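Local coordinates for protein putative D-tyrosyl-tRNA(Tyr) deacylase 2 (Leishmania major, PDB 1TC5) that probably hydrolyses D-tyrosyl-tRNA(Tyr) to D-tyrosine and free tRNA(Tyr), working as a homodimer that may protect against harmful effects of D-tyrosine, at residues M9-H22 with L180-I194. Residues are numbered along the deposited sequence; the frame is centred on the assembly and turned at random.
Sequences MTIRVMLQAMDQGH and LRFESEGPFTHMFDI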
# COMPACT_ATOMS: atom_id res chain seq x y z
N MET A 9 14.78 17.90 -1.69
CA MET A 9 13.52 17.32 -1.22
C MET A 9 13.03 16.13 -2.08
O MET A 9 13.03 16.20 -3.32
CB MET A 9 12.44 18.40 -1.19
CG MET A 9 12.52 19.35 0.02
SD MET A 9 10.93 20.17 0.38
CE MET A 9 11.42 21.36 1.73
N THR A 10 12.58 15.07 -1.40
CA THR A 10 12.08 13.86 -2.05
C THR A 10 10.54 13.79 -2.04
O THR A 10 9.90 14.03 -1.03
CB THR A 10 12.70 12.61 -1.35
OG1 THR A 10 14.13 12.66 -1.45
CG2 THR A 10 12.32 11.33 -2.06
N ILE A 11 9.96 13.48 -3.18
CA ILE A 11 8.56 13.09 -3.27
C ILE A 11 8.55 11.57 -3.29
O ILE A 11 9.04 10.98 -4.25
CB ILE A 11 7.91 13.65 -4.56
CG1 ILE A 11 7.87 15.18 -4.54
CG2 ILE A 11 6.49 13.10 -4.75
CD1 ILE A 11 7.88 15.80 -5.92
N ARG A 12 8.04 10.94 -2.23
CA ARG A 12 7.91 9.49 -2.15
C ARG A 12 6.50 9.08 -2.53
O ARG A 12 5.54 9.59 -1.95
CB ARG A 12 8.19 9.01 -0.72
CG ARG A 12 7.94 7.51 -0.49
CD ARG A 12 8.68 6.97 0.71
NE ARG A 12 10.12 7.07 0.49
CZ ARG A 12 11.03 7.03 1.46
NH1 ARG A 12 10.69 6.86 2.71
NH2 ARG A 12 12.30 7.16 1.15
N VAL A 13 6.37 8.18 -3.49
CA VAL A 13 5.06 7.62 -3.80
C VAL A 13 5.04 6.09 -3.75
O VAL A 13 5.97 5.44 -4.18
CB VAL A 13 4.49 8.09 -5.18
CG1 VAL A 13 4.20 9.59 -5.15
CG2 VAL A 13 5.40 7.74 -6.33
N MET A 14 3.94 5.54 -3.24
CA MET A 14 3.64 4.12 -3.35
C MET A 14 2.45 4.00 -4.32
O MET A 14 1.42 4.64 -4.13
CB MET A 14 3.30 3.52 -1.98
CG MET A 14 3.00 2.03 -2.01
SD MET A 14 2.59 1.28 -0.39
CE MET A 14 0.89 0.82 -0.65
N LEU A 15 2.62 3.17 -5.35
CA LEU A 15 1.66 3.08 -6.45
C LEU A 15 1.17 1.66 -6.52
O LEU A 15 1.98 0.73 -6.59
CB LEU A 15 2.33 3.44 -7.79
CG LEU A 15 3.20 4.70 -7.82
CD1 LEU A 15 4.04 4.75 -9.11
CD2 LEU A 15 2.36 5.94 -7.66
N GLN A 16 -0.16 1.50 -6.53
CA GLN A 16 -0.80 0.18 -6.58
C GLN A 16 -1.82 0.13 -7.71
O GLN A 16 -2.51 1.14 -8.00
CB GLN A 16 -1.56 -0.14 -5.28
CG GLN A 16 -0.72 -0.26 -4.03
CD GLN A 16 -1.55 -0.59 -2.80
OE1 GLN A 16 -1.98 -1.74 -2.63
NE2 GLN A 16 -1.75 0.40 -1.92
N ALA A 17 -1.87 -1.02 -8.38
CA ALA A 17 -2.90 -1.32 -9.39
C ALA A 17 -4.27 -1.40 -8.73
O ALA A 17 -4.52 -2.30 -7.91
CB ALA A 17 -2.59 -2.63 -10.10
N MET A 18 -5.12 -0.44 -9.07
CA MET A 18 -6.47 -0.33 -8.54
C MET A 18 -7.49 -0.91 -9.52
O MET A 18 -7.42 -0.65 -10.73
CB MET A 18 -6.81 1.15 -8.31
CG MET A 18 -8.22 1.41 -7.72
SD MET A 18 -8.34 3.07 -7.04
CE MET A 18 -8.07 4.08 -8.55
N ASP A 19 -8.44 -1.69 -8.99
CA ASP A 19 -9.65 -2.03 -9.74
C ASP A 19 -10.82 -1.15 -9.30
O ASP A 19 -11.51 -0.56 -10.14
CB ASP A 19 -10.04 -3.49 -9.54
CG ASP A 19 -11.13 -3.92 -10.49
OD1 ASP A 19 -10.83 -3.91 -11.69
OD2 ASP A 19 -12.30 -4.23 -10.15
N GLN A 20 -11.03 -1.09 -7.98
CA GLN A 20 -12.03 -0.21 -7.37
C GLN A 20 -11.45 0.44 -6.09
O GLN A 20 -10.71 -0.19 -5.35
CB GLN A 20 -13.29 -0.97 -6.95
CG GLN A 20 -14.06 -1.71 -8.05
CD GLN A 20 -14.89 -0.79 -8.92
OE1 GLN A 20 -16.05 -0.48 -8.61
NE2 GLN A 20 -14.29 -0.35 -10.02
N GLY A 21 -11.82 1.68 -5.83
CA GLY A 21 -11.53 2.32 -4.56
C GLY A 21 -12.66 3.19 -4.02
O GLY A 21 -13.43 3.78 -4.77
N HIS A 22 -12.74 3.22 -2.69
CA HIS A 22 -13.59 4.11 -1.91
C HIS A 22 -12.73 4.82 -0.86
O HIS A 22 -12.08 4.17 -0.04
CB HIS A 22 -14.73 3.36 -1.18
CG HIS A 22 -15.41 2.34 -2.03
ND1 HIS A 22 -16.39 2.67 -2.94
CD2 HIS A 22 -15.24 1.00 -2.12
CE1 HIS A 22 -16.79 1.57 -3.56
NE2 HIS A 22 -16.12 0.55 -3.08
N LEU A 180 -10.49 3.81 3.95
CA LEU A 180 -10.25 3.23 2.63
C LEU A 180 -10.91 1.86 2.46
O LEU A 180 -10.85 1.01 3.35
CB LEU A 180 -8.73 3.08 2.41
CG LEU A 180 -8.30 2.48 1.07
CD1 LEU A 180 -8.65 3.41 -0.10
CD2 LEU A 180 -6.80 2.19 1.08
N ARG A 181 -11.53 1.66 1.29
CA ARG A 181 -11.82 0.33 0.79
C ARG A 181 -11.17 0.21 -0.59
O ARG A 181 -11.38 1.06 -1.46
CB ARG A 181 -13.33 0.08 0.72
CG ARG A 181 -14.09 0.38 2.03
CD ARG A 181 -15.56 -0.07 2.03
NE ARG A 181 -16.46 0.94 2.62
CZ ARG A 181 -17.54 1.46 2.03
NH1 ARG A 181 -17.92 1.10 0.81
NH2 ARG A 181 -18.27 2.36 2.69
N PHE A 182 -10.38 -0.84 -0.77
CA PHE A 182 -9.53 -0.98 -1.96
C PHE A 182 -9.65 -2.41 -2.50
O PHE A 182 -9.55 -3.36 -1.74
CB PHE A 182 -8.10 -0.69 -1.57
CG PHE A 182 -7.14 -0.82 -2.69
CD1 PHE A 182 -7.16 0.08 -3.75
CD2 PHE A 182 -6.18 -1.85 -2.68
CE1 PHE A 182 -6.24 -0.04 -4.79
CE2 PHE A 182 -5.25 -1.96 -3.72
CZ PHE A 182 -5.29 -1.05 -4.77
N GLU A 183 -9.91 -2.53 -3.81
CA GLU A 183 -9.95 -3.83 -4.49
C GLU A 183 -8.95 -3.81 -5.64
O GLU A 183 -8.89 -2.85 -6.41
CB GLU A 183 -11.36 -4.14 -5.08
CG GLU A 183 -12.49 -4.27 -4.06
CD GLU A 183 -13.90 -4.13 -4.66
OE1 GLU A 183 -14.14 -4.52 -5.84
OE2 GLU A 183 -14.78 -3.64 -3.93
N SER A 184 -8.22 -4.91 -5.78
CA SER A 184 -7.19 -5.03 -6.78
C SER A 184 -7.12 -6.46 -7.26
O SER A 184 -7.27 -7.39 -6.49
CB SER A 184 -5.86 -4.58 -6.16
OG SER A 184 -4.77 -4.85 -7.00
N GLU A 185 -6.86 -6.62 -8.56
CA GLU A 185 -6.54 -7.93 -9.13
C GLU A 185 -5.06 -8.30 -8.90
O GLU A 185 -4.61 -9.35 -9.33
CB GLU A 185 -6.84 -7.92 -10.64
CG GLU A 185 -8.28 -7.60 -11.01
CD GLU A 185 -9.23 -8.72 -10.61
OE1 GLU A 185 -9.09 -9.84 -11.15
OE2 GLU A 185 -10.09 -8.51 -9.73
N GLY A 186 -4.29 -7.45 -8.21
CA GLY A 186 -2.87 -7.72 -7.96
C GLY A 186 -2.22 -6.35 -7.88
O GLY A 186 -2.07 -5.71 -8.92
N PRO A 187 -1.96 -5.84 -6.67
CA PRO A 187 -1.47 -4.47 -6.52
C PRO A 187 -0.17 -4.15 -7.26
O PRO A 187 -0.04 -3.00 -7.66
CB PRO A 187 -1.29 -4.30 -4.99
CG PRO A 187 -2.19 -5.35 -4.38
CD PRO A 187 -2.19 -6.49 -5.37
N PHE A 188 0.73 -5.11 -7.46
CA PHE A 188 1.99 -4.87 -8.19
C PHE A 188 2.65 -3.57 -7.71
O PHE A 188 3.01 -2.67 -8.48
CB PHE A 188 1.67 -4.81 -9.68
CG PHE A 188 2.84 -4.95 -10.60
CD1 PHE A 188 3.99 -5.65 -10.25
CD2 PHE A 188 2.75 -4.42 -11.90
CE1 PHE A 188 5.03 -5.78 -11.15
CE2 PHE A 188 3.76 -4.56 -12.79
CZ PHE A 188 4.91 -5.24 -12.42
N THR A 189 2.79 -3.49 -6.40
CA THR A 189 3.11 -2.25 -5.74
C THR A 189 4.49 -1.75 -6.13
O THR A 189 5.44 -2.50 -6.10
CB THR A 189 2.99 -2.44 -4.19
OG1 THR A 189 1.67 -2.94 -3.89
CG2 THR A 189 3.08 -1.10 -3.47
N HIS A 190 4.57 -0.49 -6.54
CA HIS A 190 5.85 0.16 -6.75
C HIS A 190 6.04 1.26 -5.69
O HIS A 190 5.07 1.80 -5.14
CB HIS A 190 5.93 0.72 -8.16
CG HIS A 190 6.03 -0.33 -9.24
ND1 HIS A 190 4.95 -1.10 -9.64
CD2 HIS A 190 7.08 -0.72 -10.00
CE1 HIS A 190 5.33 -1.91 -10.61
NE2 HIS A 190 6.62 -1.70 -10.85
N MET A 191 7.31 1.53 -5.41
CA MET A 191 7.74 2.57 -4.50
C MET A 191 8.83 3.38 -5.19
O MET A 191 9.90 2.86 -5.47
CB MET A 191 8.30 1.94 -3.23
CG MET A 191 8.41 2.89 -2.01
SD MET A 191 9.65 4.20 -2.12
CE MET A 191 11.17 3.27 -1.75
N PHE A 192 8.52 4.65 -5.53
CA PHE A 192 9.51 5.54 -6.15
C PHE A 192 9.81 6.72 -5.28
O PHE A 192 8.90 7.37 -4.76
CB PHE A 192 8.99 6.09 -7.47
CG PHE A 192 8.67 5.05 -8.51
CD1 PHE A 192 9.37 3.84 -8.58
CD2 PHE A 192 7.68 5.30 -9.45
CE1 PHE A 192 9.06 2.90 -9.58
CE2 PHE A 192 7.39 4.37 -10.45
CZ PHE A 192 8.07 3.17 -10.50
N ASP A 193 11.10 7.00 -5.11
CA ASP A 193 11.56 8.31 -4.64
C ASP A 193 11.92 9.17 -5.82
O ASP A 193 12.75 8.80 -6.65
CB ASP A 193 12.75 8.18 -3.69
CG ASP A 193 12.34 7.64 -2.36
OD1 ASP A 193 11.14 7.65 -2.07
OD2 ASP A 193 13.13 7.17 -1.55
N ILE A 194 11.29 10.33 -5.89
CA ILE A 194 11.46 11.23 -7.02
C ILE A 194 12.12 12.53 -6.56
O ILE A 194 11.71 13.15 -5.56
CB ILE A 194 10.10 11.53 -7.66
CG1 ILE A 194 9.43 10.24 -8.15
CG2 ILE A 194 10.28 12.51 -8.83
CD1 ILE A 194 7.91 10.35 -8.32
OXT ILE A 194 13.07 12.99 -7.20
O HOH W 1 -12.79 -5.53 -8.01
O HOH W 2 -16.31 -1.83 -4.26
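Arg12 sets CG opposite its backbone N (chi1 174°) and bends at chi3 (-64°), which lays its guanidinium edge beside the carboxylate of Asp193, its antiparallel non-hydrogen-bonded partner. The grip is side-on and nearly coplanar: Arg12 NE meets the syn lone pair of Asp193 OD1 at 2.8 Å, while Arg12 NH2 donates to Asp193 OD2. On the sheet face shared by Val13, Leu15 and Phe192, Leu15 CD1 lies 3.6 Å from Phe192 CE2, and Leu15 also packs on Leu65 of helix 55-67. This ladder adds strand 190-193 beside strand 10-18 as the mixed sheet's outermost strand within this chain.

Past Leu15 the register shifts by two, and a second antiparallel ladder joins strands 20-22 and 180-184. Its start is a classic beta bulge, where Glu183 O accepts from both Asp19 N (2.9 Å) and Gln20 N (3.2 Å). Ser184 OG accepts from Gly186 N, forming an ST turn, and donates to Ala17 O at 2.7 Å, tying the turn to strand 10-18. The Phe182 ring brings its edge to Met18 CB, 3.8 Å from Phe182 CE1. One water bridges Asp19 OD2 and Glu183 OE1, probably easing the proximity of two acids. Strand 180-184 also pairs with the second subunit, so its backbone bonds to 20-22 link the N-terminal region to a sheet crossing the homodimer interface.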